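Local coordinates for protein TonB-dependent siderophore receptor (Pseudomonas aeruginosa 39016, PDB 5NEC) that probably takes up ferric siderophores, and siderophore-drug conjugates, across the outer membrane as a TonB-dependent receptor with a plug inside a beta-barrel, at residues V208-V213 / Y232-D237; T118-N123 / N192-D197. All blocks are in the same frame, centred on the assembly; numbering follows the deposited sequence.

Contact 1: V208-V213 / Y232-D237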
ATOM      1  N   VAL A 208      18.310   4.267   0.284  1.00 45.58           N
ATOM      2  CA  VAL A 208      17.621   3.118   0.834  1.00 44.01           C
ATOM      3  C   VAL A 208      18.534   1.921   0.746  1.00 42.57           C
ATOM      4  O   VAL A 208      19.366   1.807  -0.166  1.00 42.13           O
ATOM      5  CB  VAL A 208      16.271   2.838   0.133  1.00 44.40           C
ATOM      6  CG1 VAL A 208      15.320   4.022   0.315  1.00 44.15           C
ATOM      7  CG2 VAL A 208      16.448   2.494  -1.353  1.00 44.94           C
ATOM      8  N   SER A 209      18.376   1.052   1.722  1.00 41.70           N
ATOM      9  CA  SER A 209      19.141  -0.159   1.823  1.00 42.97           C
ATOM     10  C   SER A 209      18.273  -1.197   2.533  1.00 42.52           C
ATOM     11  O   SER A 209      17.752  -0.947   3.612  1.00 40.78           O
ATOM     12  CB  SER A 209      20.413   0.109   2.602  1.00 42.52           C
ATOM     13  OG  SER A 209      21.238  -1.017   2.555  1.00 44.90           O
ATOM     14  N   ARG A 210      18.080  -2.347   1.914  1.00 44.42           N
ATOM     15  CA  ARG A 210      17.303  -3.401   2.549  1.00 45.40           C
ATOM     16  C   ARG A 210      17.618  -4.773   1.989  1.00 46.19           C
ATOM     17  O   ARG A 210      18.160  -4.919   0.895  1.00 46.18           O
ATOM     18  CB  ARG A 210      15.797  -3.124   2.434  1.00 45.10           C
ATOM     19  CG  ARG A 210      15.265  -3.040   1.012  1.00 45.86           C
ATOM     20  CD  ARG A 210      13.792  -2.617   0.989  1.00 45.62           C
ATOM     21  NE  ARG A 210      13.267  -2.474  -0.368  1.00 45.93           N
ATOM     22  CZ  ARG A 210      13.237  -1.343  -1.089  1.00 47.36           C
ATOM     23  NH1 ARG A 210      13.717  -0.192  -0.603  1.00 46.46           N
ATOM     24  NH2 ARG A 210      12.718  -1.361  -2.329  1.00 47.76           N
ATOM     25  N   TRP A 211      17.271  -5.780   2.770  1.00 47.22           N
ATOM     26  CA  TRP A 211      17.420  -7.143   2.339  1.00 49.17           C
ATOM     27  C   TRP A 211      16.347  -7.987   2.994  1.00 46.70           C
ATOM     28  O   TRP A 211      15.819  -7.638   4.045  1.00 43.15           O
ATOM     29  CB  TRP A 211      18.837  -7.658   2.632  1.00 53.03           C
ATOM     30  CG  TRP A 211      19.175  -7.630   4.062  1.00 58.06           C
ATOM     31  CD1 TRP A 211      19.734  -6.595   4.752  1.00 61.15           C
ATOM     32  CD2 TRP A 211      18.956  -8.681   5.007  1.00 61.96           C
ATOM     33  NE1 TRP A 211      19.880  -6.939   6.079  1.00 63.94           N
ATOM     34  CE2 TRP A 211      19.411  -8.215   6.262  1.00 64.27           C
ATOM     35  CE3 TRP A 211      18.423  -9.976   4.912  1.00 64.92           C
ATOM     36  CZ2 TRP A 211      19.363  -9.005   7.424  1.00 65.50           C
ATOM     37  CZ3 TRP A 211      18.369 -10.763   6.062  1.00 66.11           C
ATOM     38  CH2 TRP A 211      18.827 -10.268   7.308  1.00 65.99           C
ATOM     39  N   GLY A 212      16.031  -9.093   2.341  1.00 46.27           N
ATOM     40  CA  GLY A 212      14.959  -9.948   2.764  1.00 46.23           C
ATOM     41  C   GLY A 212      15.197 -11.413   2.463  1.00 46.26           C
ATOM     42  O   GLY A 212      15.912 -11.777   1.517  1.00 44.34           O
ATOM     43  N   VAL A 213      14.569 -12.241   3.293  1.00 46.79           N
ATOM     44  CA  VAL A 213      14.610 -13.690   3.171  1.00 47.98           C
ATOM     45  C   VAL A 213      13.212 -14.211   3.482  1.00 45.49           C
ATOM     46  O   VAL A 213      12.643 -13.866   4.502  1.00 42.63           O
ATOM     47  CB  VAL A 213      15.663 -14.325   4.098  1.00 49.80           C
ATOM     48  CG1 VAL A 213      15.450 -13.942   5.534  1.00 51.96           C
ATOM     49  CG2 VAL A 213      15.666 -15.844   3.964  1.00 51.34           C
ATOM     50  N   TYR A 232       8.734 -14.725   6.810  1.00 46.28           N
ATOM     51  CA  TYR A 232       9.061 -13.518   6.064  1.00 45.54           C
ATOM     52  C   TYR A 232       9.946 -12.592   6.925  1.00 46.18           C
ATOM     53  O   TYR A 232       9.608 -12.248   8.051  1.00 44.75           O
ATOM     54  CB  TYR A 232       7.779 -12.787   5.643  1.00 44.44           C
ATOM     55  CG  TYR A 232       8.044 -11.528   4.847  1.00 44.84           C
ATOM     56  CD1 TYR A 232       8.313 -11.591   3.493  1.00 45.90           C
ATOM     57  CD2 TYR A 232       8.042 -10.267   5.456  1.00 44.97           C
ATOM     58  CE1 TYR A 232       8.553 -10.447   2.752  1.00 47.15           C
ATOM     59  CE2 TYR A 232       8.290  -9.114   4.725  1.00 45.52           C
ATOM     60  CZ  TYR A 232       8.536  -9.210   3.371  1.00 46.94           C
ATOM     61  OH  TYR A 232       8.789  -8.092   2.612  1.00 48.15           O
ATOM     62  N   HIS A 233      11.076 -12.181   6.377  1.00 46.82           N
ATOM     63  CA  HIS A 233      12.001 -11.335   7.083  1.00 48.11           C
ATOM     64  C   HIS A 233      12.483 -10.220   6.167  1.00 47.84           C
ATOM     65  O   HIS A 233      12.984 -10.515   5.087  1.00 47.42           O
ATOM     66  CB  HIS A 233      13.195 -12.139   7.563  1.00 50.00           C
ATOM     67  CG  HIS A 233      14.167 -11.331   8.358  1.00 53.19           C
ATOM     68  ND1 HIS A 233      13.977 -11.058   9.692  1.00 56.21           N
ATOM     69  CD2 HIS A 233      15.306 -10.692   8.002  1.00 56.53           C
ATOM     70  CE1 HIS A 233      14.958 -10.293  10.133  1.00 57.61           C
ATOM     71  NE2 HIS A 233      15.777 -10.055   9.127  1.00 58.75           N
ATOM     72  N   LEU A 234      12.326  -8.963   6.601  1.00 46.90           N
ATOM     73  CA  LEU A 234      12.884  -7.806   5.903  1.00 45.47           C
ATOM     74  C   LEU A 234      13.506  -6.835   6.901  1.00 44.59           C
ATOM     75  O   LEU A 234      12.904  -6.502   7.923  1.00 42.30           O
ATOM     76  CB  LEU A 234      11.800  -7.082   5.093  1.00 46.30           C
ATOM     77  CG  LEU A 234      12.327  -5.998   4.125  1.00 47.38           C
ATOM     78  CD1 LEU A 234      12.873  -6.623   2.849  1.00 47.83           C
ATOM     79  CD2 LEU A 234      11.235  -5.010   3.785  1.00 47.62           C
ATOM     80  N   GLU A 235      14.702  -6.367   6.570  1.00 46.06           N
ATOM     81  CA  GLU A 235      15.466  -5.437   7.384  1.00 47.42           C
ATOM     82  C   GLU A 235      15.846  -4.265   6.502  1.00 46.18           C
ATOM     83  O   GLU A 235      16.259  -4.474   5.365  1.00 46.02           O
ATOM     84  CB  GLU A 235      16.729  -6.133   7.867  1.00 51.52           C
ATOM     85  CG  GLU A 235      17.411  -5.480   9.065  1.00 55.85           C
ATOM     86  CD  GLU A 235      18.064  -6.521   9.937  1.00 61.56           C
ATOM     87  OE1 GLU A 235      17.310  -7.435  10.387  1.00 64.83           O
ATOM     88  OE2 GLU A 235      19.295  -6.449  10.160  1.00 66.44           O
ATOM     89  N   SER A 236      15.694  -3.039   6.991  1.00 43.67           N
ATOM     90  CA  SER A 236      16.063  -1.880   6.194  1.00 44.81           C
ATOM     91  C   SER A 236      16.744  -0.798   6.988  1.00 44.63           C
ATOM     92  O   SER A 236      16.581  -0.708   8.182  1.00 42.98           O
ATOM     93  CB  SER A 236      14.865  -1.338   5.419  1.00 45.58           C
ATOM     94  OG  SER A 236      13.904  -0.811   6.267  1.00 48.10           O
ATOM     95  N   ASP A 237      17.538   0.005   6.292  1.00 46.63           N
ATOM     96  CA  ASP A 237      18.403   1.007   6.908  1.00 48.34           C
ATOM     97  C   ASP A 237      18.595   2.119   5.881  1.00 46.87           C
ATOM     98  O   ASP A 237      19.410   2.009   4.982  1.00 44.46           O
ATOM     99  CB  ASP A 237      19.741   0.379   7.320  1.00 50.23           C
ATOM    100  CG  ASP A 237      20.683   1.375   7.988  1.00 53.46           C
ATOM    101  OD1 ASP A 237      20.234   2.243   8.751  1.00 57.77           O
ATOM    102  OD2 ASP A 237      21.898   1.298   7.751  1.00 59.31           O
TER
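W211 and E235 face each other as a hydrogen-bonded pair of two antiparallel strands, and both backbone bonds of the pair are made: E235 N to W211 O at 3.0 Å, nearly straight, and W211 N to E235 O. V213 and H233 form the next such pair, with the bond from H233 N to V213 O bent to 137°, and D237 N gives one more bond to S209 O. In the non-hydrogen-bonded pairs R210-S236 and G212-L234 the CA atoms come closer together, and CA-H...O contacts fill in, as where G212 CA lies 3.1 Å from H233 O.

The packing on the face of W211, V213, H233 and E235 centres on the indole. Its CG sits between the backbone N and the carbonyl carbon (chi1 60°), and the ring lies over toward the partner strand. E235 runs alongside, its CB 4.0 Å from the centroid of the five-membered ring in an off-centre CH-pi contact. The six-membered ring meets H233 obliquely, planes at 43°, with W211 CH2 3.6 Å from H233 NE2. V213 CG1 touches H233 CB at 3.5 Å. On the other face, L234 CD1 tucks under the backbone at 3.3 Å from W211 O, beside G212, and R210 CB meets S236 CB.

Among polar groups, E235 OE1 forms a salt bridge with R280, and H233 NE2 adds a longer, bent hydrogen bond to E235 OE1 at 3.3 Å, reaching it from above the carboxylate plane. H233 ND1 bonds D282, so both side chains are tied to the next strand.

The pair belongs to the hairpin of strands 206-219 and 225-238 in the barrel wall, flanked by strand 187-200 beyond 206-219 and by strand 276-291 beyond 225-238.

Contact 2: T118-N123 / N192-D197; sequences TREIFN and NLLKHD
A buried contact between plug and barrel wall, built round an F122-L194 apolar pair with polar side chains at its margins, is made where F122 and E120 of the loop 118-123 press on N192 and L194 of strand 192-197. No hydrogen bond crosses it. F122 has the largest share of the buried surface: L194 CB stands over the centre of its ring, 3.8 Å from the centroid and 13° off the normal, a CH-pi contact over the face. N123 CB covers the opposite face, so the phenyl is sandwiched between its own neighbour and the wall. Its rim runs past N192, which comes in at the edge, with F122 CE2 3.6 Å from N192 O and 3.8 Å from N192 CB.

L194 has CG anti to the backbone N (chi1 167°), and its CD2 branch fills the angle between the two loop side chains, 3.6 Å from F122 CD1 and 3.3 Å from E120 OE1. E120 and L194 thus meet tip to tip, a methyl against a carboxylate. In a TonB-dependent receptor the plug domain sits within the beta-barrel, and this loop, between strands 111-112 and 124-130, lies against the inward side of strand 187-200.

The chain of E120 bends at chi2 (64°), which brings its carboxylate back to its own backbone. OE2 takes I121 N at 2.8 Å from above the carboxylate plane and F122 N at 3.0 Å on its anti lone pair, holding the turn into F122. Both oxygens have arginine partners from the wall as well: OE1 bridges to R210 and OE2 to R173. This charge pairing would be expected to keep the buried carboxylate ionised. At the other end of the loop N123 OD1 approaches N192 ND2 only to 3.9 Å, while F122 O accepts a hydrogen bond from K152 NZ.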
ATOM      1  N   THR A 118       6.953   0.215   5.588  1.00 78.66           N
ATOM      2  CA  THR A 118       7.092   0.343   4.113  1.00 75.68           C
ATOM      3  C   THR A 118       7.258  -1.045   3.465  1.00 72.31           C
ATOM      4  O   THR A 118       8.241  -1.761   3.728  1.00 77.71           O
ATOM      5  CB  THR A 118       8.310   1.224   3.701  1.00 75.42           C
ATOM      6  OG1 THR A 118       8.286   2.473   4.403  1.00 74.87           O
ATOM      7  CG2 THR A 118       8.327   1.481   2.184  1.00 72.87           C
ATOM      8  N   ARG A 119       6.318  -1.404   2.603  1.00 65.30           N
ATOM      9  CA  ARG A 119       6.223  -2.756   2.103  1.00 61.54           C
ATOM     10  C   ARG A 119       6.881  -2.939   0.749  1.00 59.90           C
ATOM     11  O   ARG A 119       6.749  -2.127  -0.161  1.00 58.31           O
ATOM     12  CB  ARG A 119       4.779  -3.203   2.065  1.00 60.32           C
ATOM     13  CG  ARG A 119       4.238  -3.428   3.443  1.00 61.64           C
ATOM     14  CD  ARG A 119       2.785  -3.826   3.386  1.00 65.12           C
ATOM     15  NE  ARG A 119       2.268  -3.950   4.738  1.00 66.04           N
ATOM     16  CZ  ARG A 119       1.900  -2.925   5.509  1.00 69.61           C
ATOM     17  NH1 ARG A 119       1.952  -1.661   5.070  1.00 71.49           N
ATOM     18  NH2 ARG A 119       1.433  -3.159   6.722  1.00 71.14           N
ATOM     19  N   GLU A 120       7.558  -4.065   0.637  1.00 58.56           N
ATOM     20  CA  GLU A 120       8.382  -4.395  -0.501  1.00 57.18           C
ATOM     21  C   GLU A 120       7.501  -5.345  -1.338  1.00 56.38           C
ATOM     22  O   GLU A 120       6.417  -5.689  -0.888  1.00 57.64           O
ATOM     23  CB  GLU A 120       9.707  -4.930   0.070  1.00 55.73           C
ATOM     24  CG  GLU A 120      10.559  -5.809  -0.779  1.00 57.79           C
ATOM     25  CD  GLU A 120      11.113  -5.175  -2.032  1.00 54.55           C
ATOM     26  OE1 GLU A 120      12.020  -4.322  -1.974  1.00 50.62           O
ATOM     27  OE2 GLU A 120      10.665  -5.627  -3.105  1.00 55.11           O
ATOM     28  N   ILE A 121       7.879  -5.661  -2.579  1.00 55.37           N
ATOM     29  CA  ILE A 121       7.069  -6.556  -3.431  1.00 54.93           C
ATOM     30  C   ILE A 121       7.743  -7.878  -3.834  1.00 52.85           C
ATOM     31  O   ILE A 121       7.077  -8.697  -4.454  1.00 49.69           O
ATOM     32  CB  ILE A 121       6.509  -5.838  -4.709  1.00 55.24           C
ATOM     33  CG1 ILE A 121       7.609  -5.183  -5.566  1.00 56.87           C
ATOM     34  CG2 ILE A 121       5.494  -4.785  -4.322  1.00 55.52           C
ATOM     35  CD1 ILE A 121       8.508  -6.148  -6.311  1.00 57.08           C
ATOM     36  N   PHE A 122       9.024  -8.097  -3.489  1.00 51.92           N
ATOM     37  CA  PHE A 122       9.768  -9.304  -3.934  1.00 51.63           C
ATOM     38  C   PHE A 122       9.065 -10.620  -3.588  1.00 52.60           C
ATOM     39  O   PHE A 122       9.143 -11.559  -4.368  1.00 53.79           O
ATOM     40  CB  PHE A 122      11.239  -9.343  -3.434  1.00 51.03           C
ATOM     41  CG  PHE A 122      11.418  -9.913  -2.029  1.00 52.39           C
ATOM     42  CD1 PHE A 122      11.082  -9.160  -0.901  1.00 50.78           C
ATOM     43  CD2 PHE A 122      11.942 -11.180  -1.834  1.00 51.70           C
ATOM     44  CE1 PHE A 122      11.243  -9.662   0.383  1.00 50.34           C
ATOM     45  CE2 PHE A 122      12.101 -11.696  -0.546  1.00 51.90           C
ATOM     46  CZ  PHE A 122      11.762 -10.934   0.567  1.00 51.26           C
ATOM     47  N   ASN A 123       8.354 -10.675  -2.459  1.00 53.34           N
ATOM     48  CA  ASN A 123       7.638 -11.888  -2.050  1.00 54.50           C
ATOM     49  C   ASN A 123       6.158 -11.946  -2.465  1.00 54.04           C
ATOM     50  O   ASN A 123       5.435 -12.822  -1.999  1.00 53.88           O
ATOM     51  CB  ASN A 123       7.757 -12.065  -0.534  1.00 55.55           C
ATOM     52  CG  ASN A 123       7.510 -13.502  -0.087  1.00 57.69           C
ATOM     53  OD1 ASN A 123       8.003 -14.464  -0.703  1.00 57.45           O
ATOM     54  ND2 ASN A 123       6.730 -13.655   0.983  1.00 58.45           N
ATOM     55  N   ASN A 192      12.752 -17.139  -1.335  1.00 54.68           N
ATOM     56  CA  ASN A 192      12.895 -15.841  -2.005  1.00 53.83           C
ATOM     57  C   ASN A 192      13.905 -15.006  -1.231  1.00 50.78           C
ATOM     58  O   ASN A 192      13.772 -14.840  -0.022  1.00 49.20           O
ATOM     59  CB  ASN A 192      11.563 -15.092  -2.084  1.00 55.22           C
ATOM     60  CG  ASN A 192      10.769 -15.460  -3.308  1.00 59.94           C
ATOM     61  OD1 ASN A 192      10.841 -14.780  -4.329  1.00 66.90           O
ATOM     62  ND2 ASN A 192      10.026 -16.558  -3.228  1.00 62.45           N
ATOM     63  N   LEU A 193      14.899 -14.481  -1.942  1.00 48.28           N
ATOM     64  CA  LEU A 193      15.931 -13.634  -1.372  1.00 47.39           C
ATOM     65  C   LEU A 193      15.941 -12.276  -2.049  1.00 45.46           C
ATOM     66  O   LEU A 193      15.640 -12.184  -3.235  1.00 44.27           O
ATOM     67  CB  LEU A 193      17.287 -14.288  -1.578  1.00 47.94           C
ATOM     68  CG  LEU A 193      17.491 -15.642  -0.918  1.00 48.72           C
ATOM     69  CD1 LEU A 193      18.892 -16.123  -1.235  1.00 49.65           C
ATOM     70  CD2 LEU A 193      17.245 -15.579   0.591  1.00 47.88           C
ATOM     71  N   LEU A 194      16.335 -11.244  -1.295  1.00 45.22           N
ATOM     72  CA  LEU A 194      16.395  -9.862  -1.799  1.00 44.59           C
ATOM     73  C   LEU A 194      17.566  -9.090  -1.208  1.00 44.25           C
ATOM     74  O   LEU A 194      17.803  -9.142  -0.023  1.00 41.15           O
ATOM     75  CB  LEU A 194      15.096  -9.106  -1.473  1.00 44.80           C
ATOM     76  CG  LEU A 194      15.122  -7.581  -1.668  1.00 45.66           C
ATOM     77  CD1 LEU A 194      15.210  -7.227  -3.142  1.00 46.78           C
ATOM     78  CD2 LEU A 194      13.909  -6.916  -1.054  1.00 45.49           C
ATOM     79  N   LYS A 195      18.271  -8.342  -2.050  1.00 46.60           N
ATOM     80  CA  LYS A 195      19.215  -7.314  -1.603  1.00 46.80           C
ATOM     81  C   LYS A 195      18.980  -6.087  -2.482  1.00 46.80           C
ATOM     82  O   LYS A 195      19.030  -6.200  -3.712  1.00 44.73           O
ATOM     83  CB  LYS A 195      20.646  -7.822  -1.739  1.00 48.10           C
ATOM     84  CG  LYS A 195      21.731  -6.892  -1.210  1.00 48.81           C
ATOM     85  CD  LYS A 195      23.107  -7.526  -1.426  1.00 50.41           C
ATOM     86  CE  LYS A 195      24.254  -6.578  -1.141  1.00 51.25           C
ATOM     87  NZ  LYS A 195      24.182  -6.074   0.256  1.00 53.63           N
ATOM     88  N   HIS A 196      18.689  -4.939  -1.856  1.00 45.57           N
ATOM     89  CA  HIS A 196      18.347  -3.705  -2.574  1.00 44.79           C
ATOM     90  C   HIS A 196      19.042  -2.483  -1.954  1.00 45.00           C
ATOM     91  O   HIS A 196      18.904  -2.217  -0.767  1.00 44.68           O
ATOM     92  CB  HIS A 196      16.825  -3.511  -2.579  1.00 45.00           C
ATOM     93  CG  HIS A 196      16.364  -2.309  -3.348  1.00 45.69           C
ATOM     94  ND1 HIS A 196      16.053  -2.359  -4.687  1.00 45.31           N
ATOM     95  CD2 HIS A 196      16.169  -1.024  -2.969  1.00 45.28           C
ATOM     96  CE1 HIS A 196      15.680  -1.162  -5.101  1.00 44.55           C
ATOM     97  NE2 HIS A 196      15.754  -0.330  -4.079  1.00 44.41           N
ATOM     98  N   ASP A 197      19.805  -1.777  -2.778  1.00 45.23           N
ATOM     99  CA  ASP A 197      20.433  -0.514  -2.427  1.00 45.43           C
ATOM    100  C   ASP A 197      20.203   0.454  -3.587  1.00 45.42           C
ATOM    101  O   ASP A 197      20.213   0.063  -4.750  1.00 42.43           O
ATOM    102  CB  ASP A 197      21.935  -0.696  -2.175  1.00 46.17           C
ATOM    103  CG  ASP A 197      22.212  -1.583  -0.996  1.00 49.36           C
ATOM    104  OD1 ASP A 197      22.208  -2.814  -1.151  1.00 54.61           O
ATOM    105  OD2 ASP A 197      22.421  -1.063   0.115  1.00 52.55           O
TER

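Contact 2 comes first along the chain and closes before contact 1 opens; their centres lie about 7 Å apart, on the same side of the chain's centre. Strands 187-200 and 206-219 are consecutive and adjacent in the barrel wall, so contact 2 sets the plug against one strand and contact 1 joins its neighbour to the next. Backbone hydrogen bonds of R210 with H196 and of G212 with L194 join them, as does a probable hydrogen bond between S209 OG and D197 OD2. E120 and R210 link the two contacts, and Y232 also packs on N123. The plug loop thus has partners on four successive wall strands, from 172-182 to 225-238, consistent with a plug seated in its barrel.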